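Local atomic coordinates of rubber oxygenase (Streptomyces sp., PDB entry 5O1L), a protein that cleaves the double bonds of poly(cis-1,4-isoprene) rubber by adding oxygen, using a non-covalently bound b-type heme. Residues P321-Y329 with L341-A352. Sequence-based numbering, arbitrary orientation.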
loop_
_atom_site.group_PDB
_atom_site.type_symbol
_atom_site.label_atom_id
_atom_site.label_comp_id
_atom_site.label_asym_id
_atom_site.label_seq_id
_atom_site.Cartn_x
_atom_site.Cartn_y
_atom_site.Cartn_z
ATOM N N PRO A 321 -22.827 -7.985 -4.481
ATOM C CA PRO A 321 -22.491 -8.837 -5.612
ATOM C C PRO A 321 -21.594 -8.138 -6.605
ATOM O O PRO A 321 -20.782 -8.803 -7.225
ATOM C CB PRO A 321 -23.847 -9.152 -6.246
ATOM C CG PRO A 321 -24.739 -9.041 -5.107
ATOM C CD PRO A 321 -24.287 -7.838 -4.351
ATOM N N LEU A 322 -21.710 -6.851 -6.768
ATOM C CA LEU A 322 -20.765 -6.114 -7.669
ATOM C C LEU A 322 -19.373 -6.135 -7.083
ATOM O O LEU A 322 -18.344 -6.327 -7.810
ATOM C CB LEU A 322 -21.187 -4.643 -7.888
ATOM C CG LEU A 322 -22.399 -4.480 -8.791
ATOM C CD1 LEU A 322 -22.646 -2.961 -8.912
ATOM C CD2 LEU A 322 -22.150 -5.104 -10.134
ATOM N N ILE A 323 -19.241 -5.942 -5.784
ATOM C CA ILE A 323 -17.921 -5.949 -5.171
ATOM C C ILE A 323 -17.296 -7.300 -5.316
ATOM O O ILE A 323 -16.134 -7.429 -5.706
ATOM C CB ILE A 323 -17.990 -5.665 -3.631
ATOM C CG1 ILE A 323 -18.443 -4.258 -3.388
ATOM C CG2 ILE A 323 -16.634 -5.949 -2.944
ATOM C CD1 ILE A 323 -19.019 -4.041 -1.989
ATOM N N GLY A 324 -18.053 -8.356 -5.074
ATOM C CA GLY A 324 -17.564 -9.665 -5.166
ATOM C C GLY A 324 -17.132 -10.021 -6.561
ATOM O O GLY A 324 -16.077 -10.622 -6.750
ATOM N N ALA A 325 -17.983 -9.706 -7.523
ATOM C CA ALA A 325 -17.708 -10.084 -8.876
ATOM C C ALA A 325 -16.494 -9.328 -9.406
ATOM O O ALA A 325 -15.670 -9.927 -10.009
ATOM C CB ALA A 325 -18.931 -9.837 -9.757
ATOM N N PHE A 326 -16.462 -8.029 -9.191
ATOM C CA PHE A 326 -15.338 -7.246 -9.682
ATOM C C PHE A 326 -14.047 -7.607 -8.956
ATOM O O PHE A 326 -12.970 -7.683 -9.583
ATOM C CB PHE A 326 -15.625 -5.748 -9.605
ATOM C CG PHE A 326 -14.599 -4.930 -10.360
ATOM C CD1 PHE A 326 -14.626 -4.957 -11.729
ATOM C CD2 PHE A 326 -13.662 -4.232 -9.700
ATOM C CE1 PHE A 326 -13.727 -4.247 -12.470
ATOM C CE2 PHE A 326 -12.661 -3.553 -10.466
ATOM C CZ PHE A 326 -12.722 -3.621 -11.775
ATOM N N SER A 327 -14.145 -7.907 -7.659
ATOM C CA SER A 327 -12.930 -8.265 -6.930
ATOM C C SER A 327 -12.402 -9.661 -7.351
ATOM O O SER A 327 -11.200 -9.909 -7.445
ATOM C CB SER A 327 -13.179 -8.221 -5.460
ATOM O OG SER A 327 -13.545 -6.913 -5.098
ATOM N N ARG A 328 -13.268 -10.615 -7.639
ATOM C CA ARG A 328 -12.873 -11.884 -8.127
ATOM C C ARG A 328 -12.278 -11.761 -9.493
ATOM O O ARG A 328 -11.295 -12.426 -9.803
ATOM C CB ARG A 328 -14.071 -12.878 -8.158
ATOM C CG ARG A 328 -14.438 -13.319 -6.767
ATOM C CD ARG A 328 -15.637 -14.258 -6.757
ATOM N NE ARG A 328 -15.272 -15.447 -7.423
ATOM C CZ ARG A 328 -14.566 -16.463 -6.900
ATOM N NH1 ARG A 328 -14.327 -16.559 -5.627
ATOM N NH2 ARG A 328 -14.152 -17.421 -7.705
ATOM N N TYR A 329 -12.822 -10.909 -10.344
ATOM C CA TYR A 329 -12.256 -10.684 -11.673
ATOM C C TYR A 329 -10.835 -10.101 -11.536
ATOM O O TYR A 329 -9.960 -10.471 -12.329
ATOM C CB TYR A 329 -13.172 -9.699 -12.373
ATOM C CG TYR A 329 -12.613 -9.158 -13.668
ATOM C CD1 TYR A 329 -12.431 -9.964 -14.738
ATOM C CD2 TYR A 329 -12.319 -7.811 -13.794
ATOM C CE1 TYR A 329 -11.888 -9.456 -15.900
ATOM C CE2 TYR A 329 -11.853 -7.277 -14.950
ATOM C CZ TYR A 329 -11.656 -8.072 -15.991
ATOM O OH TYR A 329 -11.137 -7.520 -17.167
ATOM N N LEU A 341 -14.492 -14.897 -1.235
ATOM C CA LEU A 341 -15.444 -14.061 -1.974
ATOM C C LEU A 341 -16.448 -14.963 -2.677
ATOM O O LEU A 341 -16.045 -15.852 -3.434
ATOM C CB LEU A 341 -14.737 -13.198 -3.043
ATOM C CG LEU A 341 -13.721 -12.268 -2.444
ATOM C CD1 LEU A 341 -13.053 -11.537 -3.610
ATOM C CD2 LEU A 341 -14.324 -11.322 -1.424
ATOM N N ALA A 342 -17.725 -14.719 -2.406
ATOM C CA ALA A 342 -18.779 -15.545 -2.988
ATOM C C ALA A 342 -18.743 -15.487 -4.538
ATOM O O ALA A 342 -18.515 -14.397 -5.128
ATOM C CB ALA A 342 -20.132 -15.111 -2.480
ATOM N N LYS A 343 -19.051 -16.622 -5.146
ATOM C CA LYS A 343 -19.080 -16.726 -6.598
ATOM C C LYS A 343 -20.238 -15.952 -7.220
ATOM O O LYS A 343 -21.366 -15.972 -6.738
ATOM C CB LYS A 343 -19.155 -18.175 -7.006
ATOM C CG LYS A 343 -17.814 -18.890 -6.759
ATOM C CD LYS A 343 -17.696 -20.178 -7.529
ATOM C CE LYS A 343 -16.243 -20.646 -7.406
ATOM N NZ LYS A 343 -15.839 -20.809 -5.979
ATOM N N GLN A 344 -19.919 -15.200 -8.284
ATOM C CA GLN A 344 -20.888 -14.443 -9.059
ATOM C C GLN A 344 -20.633 -14.751 -10.541
ATOM O O GLN A 344 -20.289 -13.837 -11.299
ATOM C CB GLN A 344 -20.682 -12.929 -8.817
ATOM C CG GLN A 344 -21.021 -12.450 -7.421
ATOM C CD GLN A 344 -22.485 -12.615 -6.929
ATOM O OE1 GLN A 344 -22.675 -12.500 -5.736
ATOM N NE2 GLN A 344 -23.491 -12.750 -7.808
ATOM N N PRO A 345 -20.909 -15.978 -10.995
ATOM C CA PRO A 345 -20.517 -16.356 -12.357
ATOM C C PRO A 345 -21.152 -15.569 -13.453
ATOM O O PRO A 345 -20.414 -15.218 -14.411
ATOM C CB PRO A 345 -20.880 -17.831 -12.492
ATOM C CG PRO A 345 -21.726 -18.146 -11.339
ATOM C CD PRO A 345 -21.423 -17.135 -10.234
ATOM N N VAL A 346 -22.374 -15.172 -13.350
ATOM C CA VAL A 346 -22.984 -14.348 -14.413
ATOM C C VAL A 346 -22.312 -12.976 -14.489
ATOM O O VAL A 346 -21.811 -12.606 -15.573
ATOM C CB VAL A 346 -24.480 -14.184 -14.232
ATOM C CG1 VAL A 346 -25.093 -13.027 -15.078
ATOM C CG2 VAL A 346 -25.160 -15.508 -14.550
ATOM N N LEU A 347 -22.186 -12.248 -13.366
ATOM C CA LEU A 347 -21.555 -10.981 -13.423
ATOM C C LEU A 347 -20.093 -11.108 -13.733
ATOM O O LEU A 347 -19.580 -10.276 -14.470
ATOM C CB LEU A 347 -21.685 -10.267 -12.078
ATOM C CG LEU A 347 -23.056 -9.639 -11.784
ATOM C CD1 LEU A 347 -23.146 -9.292 -10.283
ATOM C CD2 LEU A 347 -23.272 -8.355 -12.617
ATOM N N GLU A 348 -19.416 -12.110 -13.245
ATOM C CA GLU A 348 -17.986 -12.249 -13.582
ATOM C C GLU A 348 -17.752 -12.475 -15.079
ATOM O O GLU A 348 -16.801 -11.938 -15.658
ATOM C CB GLU A 348 -17.377 -13.383 -12.813
ATOM C CG GLU A 348 -17.152 -13.132 -11.316
ATOM C CD GLU A 348 -16.731 -14.406 -10.538
ATOM O OE1 GLU A 348 -17.491 -15.009 -9.705
ATOM O OE2 GLU A 348 -15.538 -14.856 -10.685
ATOM N N ARG A 349 -18.619 -13.210 -15.735
ATOM C CA ARG A 349 -18.496 -13.424 -17.173
ATOM C C ARG A 349 -18.875 -12.144 -17.944
ATOM O O ARG A 349 -18.185 -11.844 -18.932
ATOM C CB ARG A 349 -19.410 -14.574 -17.605
ATOM C CG ARG A 349 -19.263 -14.881 -19.092
ATOM C CD ARG A 349 -19.958 -16.212 -19.416
ATOM N NE ARG A 349 -19.245 -17.323 -18.762
ATOM C CZ ARG A 349 -19.417 -18.632 -19.025
ATOM N NH1 ARG A 349 -18.695 -19.543 -18.380
ATOM N NH2 ARG A 349 -20.296 -19.041 -19.925
ATOM N N LEU A 350 -19.867 -11.389 -17.531
ATOM C CA LEU A 350 -20.203 -10.137 -18.145
ATOM C C LEU A 350 -18.979 -9.196 -18.042
ATOM O O LEU A 350 -18.650 -8.484 -19.002
ATOM C CB LEU A 350 -21.421 -9.441 -17.506
ATOM C CG LEU A 350 -22.787 -10.129 -17.685
ATOM C CD1 LEU A 350 -23.785 -9.330 -16.888
ATOM C CD2 LEU A 350 -23.174 -10.209 -19.165
ATOM N N ILE A 351 -18.397 -9.128 -16.864
ATOM C CA ILE A 351 -17.242 -8.245 -16.628
ATOM C C ILE A 351 -16.065 -8.675 -17.419
ATOM O O ILE A 351 -15.424 -7.834 -18.088
ATOM C CB ILE A 351 -16.888 -8.155 -15.120
ATOM C CG1 ILE A 351 -17.996 -7.490 -14.364
ATOM C CG2 ILE A 351 -15.565 -7.410 -14.910
ATOM C CD1 ILE A 351 -17.918 -7.629 -12.896
ATOM N N ALA A 352 -15.744 -9.973 -17.462
ATOM C CA ALA A 352 -14.588 -10.363 -18.240
ATOM C C ALA A 352 -14.745 -10.095 -19.715
ATOM O O ALA A 352 -13.727 -9.795 -20.412
ATOM C CB ALA A 352 -14.353 -11.874 -17.999
HETATM O O HOH W 1 -14.194 -16.992 -10.518
HETATM O O HOH W 2 -11.181 -9.530 -19.211
#
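Lys343 lays its CG over one face of the Arg328 guanidinium, 4.0 Å above the plane, while the Glu348 carboxylate and a water sit at its edge. That water bridges Arg328 NH2 and Glu348 OE2. Farther along, beta-branched Ile351 presents CG2 to one face of the Tyr329 ring as a CH-pi contact, 3.6 Å from the centroid; a second water, at the ring's edge, links Tyr329 OH to Ala352 O. The bend of the Arg328 chain at chi3 (65°) swings NE to the carboxylate. Arg328 NE bonds Glu348 OE1 at 3.2 Å in a salt bridge, approaching from above the carboxylate plane, with the two flat groups 62° apart. Long enough to serve acid and carbonyl at once, Arg328 also donates from NH1 to Leu341 O at 2.9 Å. Asp337 pairs with both Arg328 and Lys343, probably offsetting these like charges, whose NH2 and NZ lie 4.2 Å apart. Glu348 OE1 accepts a second bond, from Gln344 N at 2.8 Å, tying the salt bridge to the N-cap of helix 345-362. Small Ala325 suits the crossing, where the axes of segments 321-329 and 345-352 pass 8.7 Å apart at 53°: its CB meets Leu347 CB at 3.6 Å and also touches Gln344 CB and Ile351 CD1. Replacing Arg328 by an alanine is likely to leave Glu348 and Asp337 without this cation and Leu341 O without its NH1 donor. Away from the heme, apolar packing thus joins the helices, and a buried arginine pairs its charge with Glu348 on the helix and gives NH1 to the loop carbonyl of Leu341.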